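Local coordinates for protein tyrosine aminotransferase (Leishmania infantum, PDB 4IX8) that probably uses pyridoxal phosphate to move the amino group of tyrosine onto 2-oxoglutarate, at residues G161-C167 with H210-V215; A203-V207 with F238-H242; L152-L157 with W306-M310. All coordinates share one frame; numbering follows the deposited sequence.

Contact 1 of 3, residues G161-C167 with H210-V215; sequences GDNILVC and HTKAFV
Asn-163 to Cys-167 and Thr-211 to Val-215 lie side by side as parallel neighbours in the large mixed sheet. Backbone bonds zip them together. Asn-163 N gives to His-210 O, and Asn-163 O takes the N-H of Lys-212. Further on, Leu-165 N gives to Ala-213 O at 3.0 Å, and Val-215 N gives to Leu-165 O at 2.7 Å. The pairing moves by one residue between Asn-163/Thr-211 and Leu-165/Phe-214, which makes a beta bulge.

Side-chain polar bonds gather at the start of the strands. Thr-211 OG1 donates to Asn-163 OD1 over 2.7 Å, in the carbonyl plane and on a lone pair. Asn-163 CG sits between its backbone N and carbonyl carbon (chi1 67°), which brings the amide over to Thr-211. Asn-163 ND2 bonds to Asp-208 OD1, so both ends of the amide are held. Lys-212 NZ makes a salt bridge to Asp-162 OD1 at 3.0 Å, though the hydrogen bond in it is weak. Asp-162 OD2 accepts from the backbone N of Asn-159.

Apolar contacts lie on both faces. On one, Leu-165 CB lies 3.6 Å from Phe-214 CD2. On the other, Ile-164 CG2 meets Ala-213 CB at 3.7 Å, and Ile-164 CD1 reaches Val-215 CG2. The ring of Phe-214 also stacks on Tyr-188.

The strand starts are thus held by the amide and hydroxyl, with a weaker contribution from the charged pair, while aliphatic and aromatic groups pack along the rest. The bond from Thr-211 and the one to Asp-208 together fix which way round the Asn-163 amide sits.

Contact 2 of 3, residues A203-V207 with F238-H242; sequences AAGMV and FCQQH
Phe-238 and His-242 stand one helical turn apart and reach together toward Ala-203, Ala-204 and Val-207. The phenyl ring points at Ala-203 and Ala-204. Phe-238 CE2 lies 3.7 Å from Ala-204 N, which sits at the ring edge near its plane. Phe-238 CZ touches Ala-203 CB at 3.8 Å. The ring extends this far because its CG is anti to the backbone N (chi1 178°).

The imidazole is turned differently. Val-207 CG2 lies over one face of the His-242 ring, 4.2 Å from its centroid and 24° off the normal. This is a CH-pi contact, shifted toward His-242 ND1. Ala-204 CB lies 4.0 Å from His-242 NE2. His-242 also turns CD2 onto a face of Phe-238, 3.5 Å above the centre of the phenyl ring. Val-207 CG2 touches both rings, since it also lies 4.1 Å from Phe-238 CZ.

No hydrogen bond crosses between the segments. A type I beta turn from Ala-204 to Val-207 brings Val-207 back toward the second helix. On the sheet side, Phe-238 meets the ring of Phe-214, and Val-207 packs on Leu-165. The arrangement is plain packing of a short helix and its turn against helix 229-242. Both lie on one face of the central sheet, as in the layered alpha/beta large domain of this aminotransferase family.

Contact 3 of 3, residues L152-L157 with W306-M310; sequences LALTAL and WAVGM
Trp-306 NE1 donates to Ala-153 O over 3.0 Å, the only hydrogen bond between the two helical segments. The N-H...O angle is 155°. The donor lies in the carbonyl plane, on a lone pair, and the oxygen lies near the indole plane. With chi1 at -173° the Trp-306 side chain extends away from its own backbone N, and the indole reaches helix 145-157.

The indole is covered on both faces. Leu-157 CD1 sits over one, 3.8 Å from the centroid of the five-membered ring of Trp-306 and almost on its normal, a CH-pi contact. Met-310 CE lies over the opposite face, offset toward the rim. Ala-156 CB comes to the ring edge at CD1.

Met-310 runs between its own helix and the first one. Met-310 CG touches Ala-156 CB and Leu-152 O, each at 3.5 Å, and Met-310 SD lies 3.7 Å from Ala-153 CA. Gly-309 has no side chain at the close approach, and Ala-156 CB comes to 3.8 Å from Gly-309 C. The short segments cross at 114°, with axes 8.6 Å apart. Ala-153, Trp-306 and Met-310 all touch Leu-275 of strand 274-279, in the central sheet. Leu-157 also packs on Ile-40 of the second subunit.

The buried indole thus has its one polar hydrogen satisfied by a main-chain oxygen. That bond and the covering of both faces fix the rotation of the ring among otherwise apolar side chains.

Overall arrangement
Contact 3 closes the longest loop, from helix 145-157 to helix 304-313. The chain between them includes contacts 1 and 2. After helix 145-157 comes strand 163-168, which contact 1 later pairs with strand 211-217. Helix 200-204 and its turn come before that second strand, and helix 229-242 follows it. Contact 2 joins these two helical pieces, so contacts 1 and 2 cross along the chain. In space contact 1 lies between the others. Phe-214 and Leu-165 touch contact 2, whereas Ala-213 and Ile-164 touch contact 3. Helices on both sides are thereby tied to the central sheet. Contacts 2 and 3 do not meet, their nearest atoms being about 10 Å apart, yet both reach the second subunit.

Contact 1 of 3, residues G161-C167 with H210-V215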
loop_
_atom_site.group_PDB
_atom_site.type_symbol
_atom_site.label_atom_id
_atom_site.label_comp_id
_atom_site.label_asym_id
_atom_site.label_seq_id
_atom_site.Cartn_x
_atom_site.Cartn_y
_atom_site.Cartn_z
ATOM N N GLY A 161 9.928 15.328 14.340
ATOM C CA GLY A 161 10.886 15.818 15.321
ATOM C C GLY A 161 11.497 14.710 16.171
ATOM O O GLY A 161 12.460 14.917 16.942
ATOM N N ASP A 162 10.898 13.539 16.100
ATOM C CA ASP A 162 11.451 12.360 16.756
ATOM C C ASP A 162 12.574 11.783 15.906
ATOM O O ASP A 162 12.712 12.131 14.717
ATOM C CB ASP A 162 10.378 11.303 16.953
ATOM C CG ASP A 162 9.416 11.660 18.080
ATOM O OD1 ASP A 162 9.800 12.504 18.908
ATOM O OD2 ASP A 162 8.311 11.058 18.176
ATOM N N ASN A 163 13.350 10.890 16.503
ATOM C CA ASN A 163 14.322 10.115 15.741
ATOM C C ASN A 163 14.270 8.622 16.063
ATOM O O ASN A 163 13.774 8.247 17.106
ATOM C CB ASN A 163 15.716 10.674 15.992
ATOM C CG ASN A 163 16.195 10.475 17.446
ATOM O OD1 ASN A 163 16.741 9.413 17.798
ATOM N ND2 ASN A 163 16.086 11.540 18.269
ATOM N N ILE A 164 14.730 7.779 15.130
ATOM C CA ILE A 164 14.946 6.349 15.388
ATOM C C ILE A 164 16.353 5.947 14.975
ATOM O O ILE A 164 16.960 6.601 14.129
ATOM C CB ILE A 164 13.952 5.442 14.653
ATOM C CG1 ILE A 164 13.929 5.755 13.164
ATOM C CG2 ILE A 164 12.555 5.615 15.212
ATOM C CD1 ILE A 164 13.141 4.718 12.390
ATOM N N LEU A 165 16.876 4.898 15.613
ATOM C CA LEU A 165 18.192 4.379 15.315
ATOM C C LEU A 165 18.011 3.288 14.301
ATOM O O LEU A 165 17.313 2.323 14.566
ATOM C CB LEU A 165 18.912 3.854 16.570
ATOM C CG LEU A 165 19.158 4.898 17.672
ATOM C CD1 LEU A 165 20.051 4.350 18.759
ATOM C CD2 LEU A 165 19.785 6.103 17.142
ATOM N N VAL A 166 18.631 3.471 13.134
ATOM C CA VAL A 166 18.536 2.531 11.997
ATOM C C VAL A 166 19.936 2.127 11.519
ATOM O O VAL A 166 20.839 2.971 11.455
ATOM C CB VAL A 166 17.814 3.126 10.821
ATOM C CG1 VAL A 166 17.657 2.086 9.706
ATOM C CG2 VAL A 166 16.448 3.678 11.266
ATOM N N CYS A 167 20.141 0.844 11.229
ATOM C CA CYS A 167 21.431 0.396 10.719
ATOM C C CYS A 167 21.739 1.060 9.381
ATOM O O CYS A 167 20.837 1.385 8.617
ATOM C CB CYS A 167 21.462 -1.122 10.590
ATOM S SG CYS A 167 20.070 -1.646 9.614
ATOM N N HIS A 210 14.368 12.197 22.357
ATOM C CA HIS A 210 13.460 12.091 21.204
ATOM C C HIS A 210 13.636 10.791 20.431
ATOM O O HIS A 210 13.013 10.615 19.405
ATOM C CB HIS A 210 13.675 13.241 20.244
ATOM C CG HIS A 210 13.280 14.566 20.783
ATOM N ND1 HIS A 210 12.038 14.817 21.305
ATOM C CD2 HIS A 210 13.973 15.716 20.901
ATOM C CE1 HIS A 210 11.978 16.066 21.715
ATOM N NE2 HIS A 210 13.134 16.636 21.465
ATOM N N THR A 211 14.504 9.896 20.902
ATOM C CA THR A 211 14.748 8.631 20.212
ATOM C C THR A 211 13.625 7.646 20.553
ATOM O O THR A 211 13.441 7.339 21.720
ATOM C CB THR A 211 16.099 8.002 20.653
ATOM O OG1 THR A 211 17.195 8.887 20.397
ATOM C CG2 THR A 211 16.344 6.734 19.982
ATOM N N LYS A 212 12.934 7.093 19.558
ATOM C CA LYS A 212 11.724 6.302 19.796
ATOM C C LYS A 212 11.812 4.823 19.474
ATOM O O LYS A 212 10.931 4.069 19.852
ATOM C CB LYS A 212 10.540 6.890 19.012
ATOM C CG LYS A 212 10.177 8.292 19.470
ATOM C CD LYS A 212 9.672 8.337 20.916
ATOM C CE LYS A 212 10.042 9.647 21.608
ATOM N NZ LYS A 212 9.114 10.753 21.272
ATOM N N ALA A 213 12.850 4.395 18.768
ATOM C CA ALA A 213 12.960 2.999 18.388
ATOM C C ALA A 213 14.372 2.671 17.924
ATOM O O ALA A 213 15.159 3.552 17.615
ATOM C CB ALA A 213 11.939 2.666 17.280
ATOM N N PHE A 214 14.676 1.383 17.934
ATOM C CA PHE A 214 15.901 0.824 17.391
ATOM C C PHE A 214 15.485 -0.160 16.306
ATOM O O PHE A 214 14.758 -1.095 16.592
ATOM C CB PHE A 214 16.681 0.112 18.467
ATOM C CG PHE A 214 18.092 -0.196 18.101
ATOM C CD1 PHE A 214 18.424 -1.414 17.552
ATOM C CD2 PHE A 214 19.097 0.705 18.359
ATOM C CE1 PHE A 214 19.748 -1.713 17.219
ATOM C CE2 PHE A 214 20.405 0.410 18.047
ATOM C CZ PHE A 214 20.732 -0.806 17.478
ATOM N N VAL A 215 15.913 0.067 15.071
ATOM C CA VAL A 215 15.555 -0.802 13.970
ATOM C C VAL A 215 16.717 -1.723 13.602
ATOM O O VAL A 215 17.839 -1.243 13.426
ATOM C CB VAL A 215 15.181 -0.026 12.712
ATOM C CG1 VAL A 215 14.898 -0.999 11.591
ATOM C CG2 VAL A 215 13.977 0.888 12.946
#

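Contact 2 of 3, residues A203-V207 with F238-H242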
loop_
_atom_site.group_PDB
_atom_site.type_symbol
_atom_site.label_atom_id
_atom_site.label_comp_id
_atom_site.label_asym_id
_atom_site.label_seq_id
_atom_site.Cartn_x
_atom_site.Cartn_y
_atom_site.Cartn_z
ATOM N N ALA A 203 26.261 3.381 19.077
ATOM C CA ALA A 203 24.833 3.641 19.068
ATOM C C ALA A 203 24.358 4.263 20.372
ATOM O O ALA A 203 23.435 5.073 20.374
ATOM C CB ALA A 203 24.082 2.371 18.823
ATOM N N ALA A 204 24.982 3.881 21.480
ATOM C CA ALA A 204 24.592 4.392 22.783
ATOM C C ALA A 204 24.657 5.920 22.859
ATOM O O ALA A 204 23.794 6.537 23.462
ATOM C CB ALA A 204 25.469 3.785 23.856
ATOM N N GLY A 205 25.628 6.529 22.184
ATOM C CA GLY A 205 25.834 7.971 22.238
ATOM C C GLY A 205 24.834 8.719 21.373
ATOM O O GLY A 205 24.790 9.947 21.367
ATOM N N MET A 206 24.053 7.985 20.602
ATOM C CA MET A 206 23.099 8.615 19.702
ATOM C C MET A 206 21.687 8.712 20.283
ATOM O O MET A 206 20.788 9.269 19.638
ATOM C CB MET A 206 23.022 7.843 18.406
ATOM C CG MET A 206 24.297 7.895 17.626
ATOM S SD MET A 206 24.028 6.829 16.205
ATOM C CE MET A 206 25.728 6.813 15.557
ATOM N N VAL A 207 21.468 8.070 21.426
ATOM C CA VAL A 207 20.142 8.024 22.040
ATOM C C VAL A 207 19.869 9.312 22.804
ATOM O O VAL A 207 20.681 9.746 23.609
ATOM C CB VAL A 207 20.001 6.831 22.993
ATOM C CG1 VAL A 207 18.613 6.804 23.628
ATOM C CG2 VAL A 207 20.253 5.524 22.246
ATOM N N PHE A 238 20.562 -3.856 24.799
ATOM C CA PHE A 238 20.701 -2.445 24.488
ATOM C C PHE A 238 19.367 -1.694 24.568
ATOM O O PHE A 238 19.286 -0.598 25.097
ATOM C CB PHE A 238 21.316 -2.301 23.110
ATOM C CG PHE A 238 21.474 -0.892 22.667
ATOM C CD1 PHE A 238 20.444 -0.243 22.026
ATOM C CD2 PHE A 238 22.662 -0.216 22.881
ATOM C CE1 PHE A 238 20.593 1.053 21.593
ATOM C CE2 PHE A 238 22.819 1.080 22.454
ATOM C CZ PHE A 238 21.776 1.716 21.811
ATOM N N CYS A 239 18.327 -2.305 24.024
ATOM C CA CYS A 239 16.991 -1.710 23.994
ATOM C C CYS A 239 16.404 -1.649 25.396
ATOM O O CYS A 239 15.660 -0.739 25.737
ATOM C CB CYS A 239 16.092 -2.508 23.037
ATOM S SG CYS A 239 16.531 -2.186 21.301
ATOM N N GLN A 240 16.778 -2.603 26.235
ATOM C CA GLN A 240 16.346 -2.585 27.616
ATOM C C GLN A 240 16.994 -1.433 28.412
ATOM O O GLN A 240 16.321 -0.700 29.113
ATOM C CB GLN A 240 16.669 -3.920 28.252
ATOM C CG GLN A 240 16.313 -4.033 29.737
ATOM C CD GLN A 240 14.827 -3.843 30.023
ATOM O OE1 GLN A 240 13.973 -4.452 29.388
ATOM N NE2 GLN A 240 14.513 -2.992 30.986
ATOM N N GLN A 241 18.297 -1.294 28.294
ATOM C CA GLN A 241 19.047 -0.262 28.965
ATOM C C GLN A 241 18.511 1.103 28.561
ATOM O O GLN A 241 18.344 1.983 29.396
ATOM C CB GLN A 241 20.546 -0.390 28.630
ATOM N N HIS A 242 18.220 1.287 27.282
ATOM C CA HIS A 242 17.786 2.592 26.811
ATOM C C HIS A 242 16.262 2.762 26.761
ATOM O O HIS A 242 15.768 3.840 26.439
ATOM C CB HIS A 242 18.407 2.841 25.455
ATOM C CG HIS A 242 19.886 2.946 25.520
ATOM N ND1 HIS A 242 20.523 4.109 25.896
ATOM C CD2 HIS A 242 20.861 2.025 25.341
ATOM C CE1 HIS A 242 21.829 3.907 25.918
ATOM N NE2 HIS A 242 22.061 2.651 25.589
#

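Contact 3 of 3, residues L152-L157 with W306-M310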
loop_
_atom_site.group_PDB
_atom_site.type_symbol
_atom_site.label_atom_id
_atom_site.label_comp_id
_atom_site.label_asym_id
_atom_site.label_seq_id
_atom_site.Cartn_x
_atom_site.Cartn_y
_atom_site.Cartn_z
ATOM N N LEU A 152 3.256 1.858 9.026
ATOM C CA LEU A 152 2.391 1.786 10.198
ATOM C C LEU A 152 3.203 1.781 11.482
ATOM O O LEU A 152 2.876 2.462 12.436
ATOM C CB LEU A 152 1.535 0.525 10.143
ATOM C CG LEU A 152 0.518 0.515 9.034
ATOM C CD1 LEU A 152 -0.028 -0.881 8.893
ATOM C CD2 LEU A 152 -0.601 1.530 9.273
ATOM N N ALA A 153 4.288 1.027 11.510
ATOM C CA ALA A 153 5.092 0.960 12.721
ATOM C C ALA A 153 5.643 2.341 13.096
ATOM O O ALA A 153 5.549 2.771 14.252
ATOM C CB ALA A 153 6.230 -0.052 12.554
ATOM N N LEU A 154 6.234 3.037 12.133
ATOM C CA LEU A 154 6.875 4.300 12.448
ATOM C C LEU A 154 5.889 5.435 12.674
ATOM O O LEU A 154 6.083 6.223 13.577
ATOM C CB LEU A 154 7.822 4.677 11.333
ATOM C CG LEU A 154 9.282 4.219 11.451
ATOM C CD1 LEU A 154 9.441 2.897 12.107
ATOM C CD2 LEU A 154 9.871 4.142 10.044
ATOM N N THR A 155 4.851 5.557 11.849
ATOM C CA THR A 155 4.003 6.742 11.940
ATOM C C THR A 155 2.967 6.596 13.071
ATOM O O THR A 155 2.288 7.540 13.410
ATOM C CB THR A 155 3.296 7.036 10.590
ATOM O OG1 THR A 155 2.430 5.968 10.238
ATOM C CG2 THR A 155 4.298 7.208 9.519
ATOM N N ALA A 156 2.832 5.401 13.626
ATOM C CA ALA A 156 1.984 5.180 14.799
ATOM C C ALA A 156 2.811 5.428 16.061
ATOM O O ALA A 156 2.258 5.627 17.129
ATOM C CB ALA A 156 1.395 3.746 14.790
ATOM N N LEU A 157 4.134 5.485 15.930
ATOM C CA LEU A 157 5.024 5.594 17.087
ATOM C C LEU A 157 5.584 7.019 17.253
ATOM O O LEU A 157 5.713 7.549 18.373
ATOM C CB LEU A 157 6.171 4.564 16.941
ATOM C CG LEU A 157 7.145 4.452 18.102
ATOM C CD1 LEU A 157 6.482 3.828 19.341
ATOM C CD2 LEU A 157 8.310 3.645 17.661
ATOM N N TRP A 306 0.794 1.649 21.185
ATOM C CA TRP A 306 1.444 1.556 19.877
ATOM C C TRP A 306 0.593 0.650 18.990
ATOM O O TRP A 306 0.214 0.988 17.859
ATOM C CB TRP A 306 2.860 1.007 20.031
ATOM C CG TRP A 306 3.725 1.013 18.776
ATOM C CD1 TRP A 306 3.505 1.690 17.610
ATOM C CD2 TRP A 306 4.950 0.303 18.596
ATOM N NE1 TRP A 306 4.527 1.449 16.720
ATOM C CE2 TRP A 306 5.426 0.600 17.306
ATOM C CE3 TRP A 306 5.701 -0.550 19.408
ATOM C CZ2 TRP A 306 6.594 0.073 16.820
ATOM C CZ3 TRP A 306 6.869 -1.073 18.911
ATOM C CH2 TRP A 306 7.308 -0.752 17.645
ATOM N N ALA A 307 0.185 -0.469 19.552
ATOM C CA ALA A 307 -0.612 -1.428 18.827
ATOM C C ALA A 307 -1.944 -0.837 18.377
ATOM O O ALA A 307 -2.348 -0.929 17.214
ATOM C CB ALA A 307 -0.857 -2.629 19.711
ATOM N N VAL A 308 -2.644 -0.224 19.312
ATOM C CA VAL A 308 -3.914 0.437 18.986
ATOM C C VAL A 308 -3.692 1.485 17.882
ATOM O O VAL A 308 -4.475 1.552 16.937
ATOM C CB VAL A 308 -4.549 1.085 20.267
ATOM C CG1 VAL A 308 -5.669 2.105 19.923
ATOM C CG2 VAL A 308 -5.085 -0.030 21.193
ATOM N N GLY A 309 -2.593 2.246 17.965
ATOM C CA GLY A 309 -2.284 3.242 16.951
ATOM C C GLY A 309 -2.131 2.641 15.551
ATOM O O GLY A 309 -2.728 3.122 14.578
ATOM N N MET A 310 -1.369 1.558 15.454
ATOM C CA MET A 310 -1.154 0.889 14.147
ATOM C C MET A 310 -2.481 0.403 13.569
ATOM O O MET A 310 -2.804 0.641 12.395
ATOM C CB MET A 310 -0.176 -0.264 14.310
ATOM C CG MET A 310 1.185 0.227 14.608
ATOM S SD MET A 310 2.463 -1.055 14.422
ATOM C CE MET A 310 2.304 -2.003 15.963
#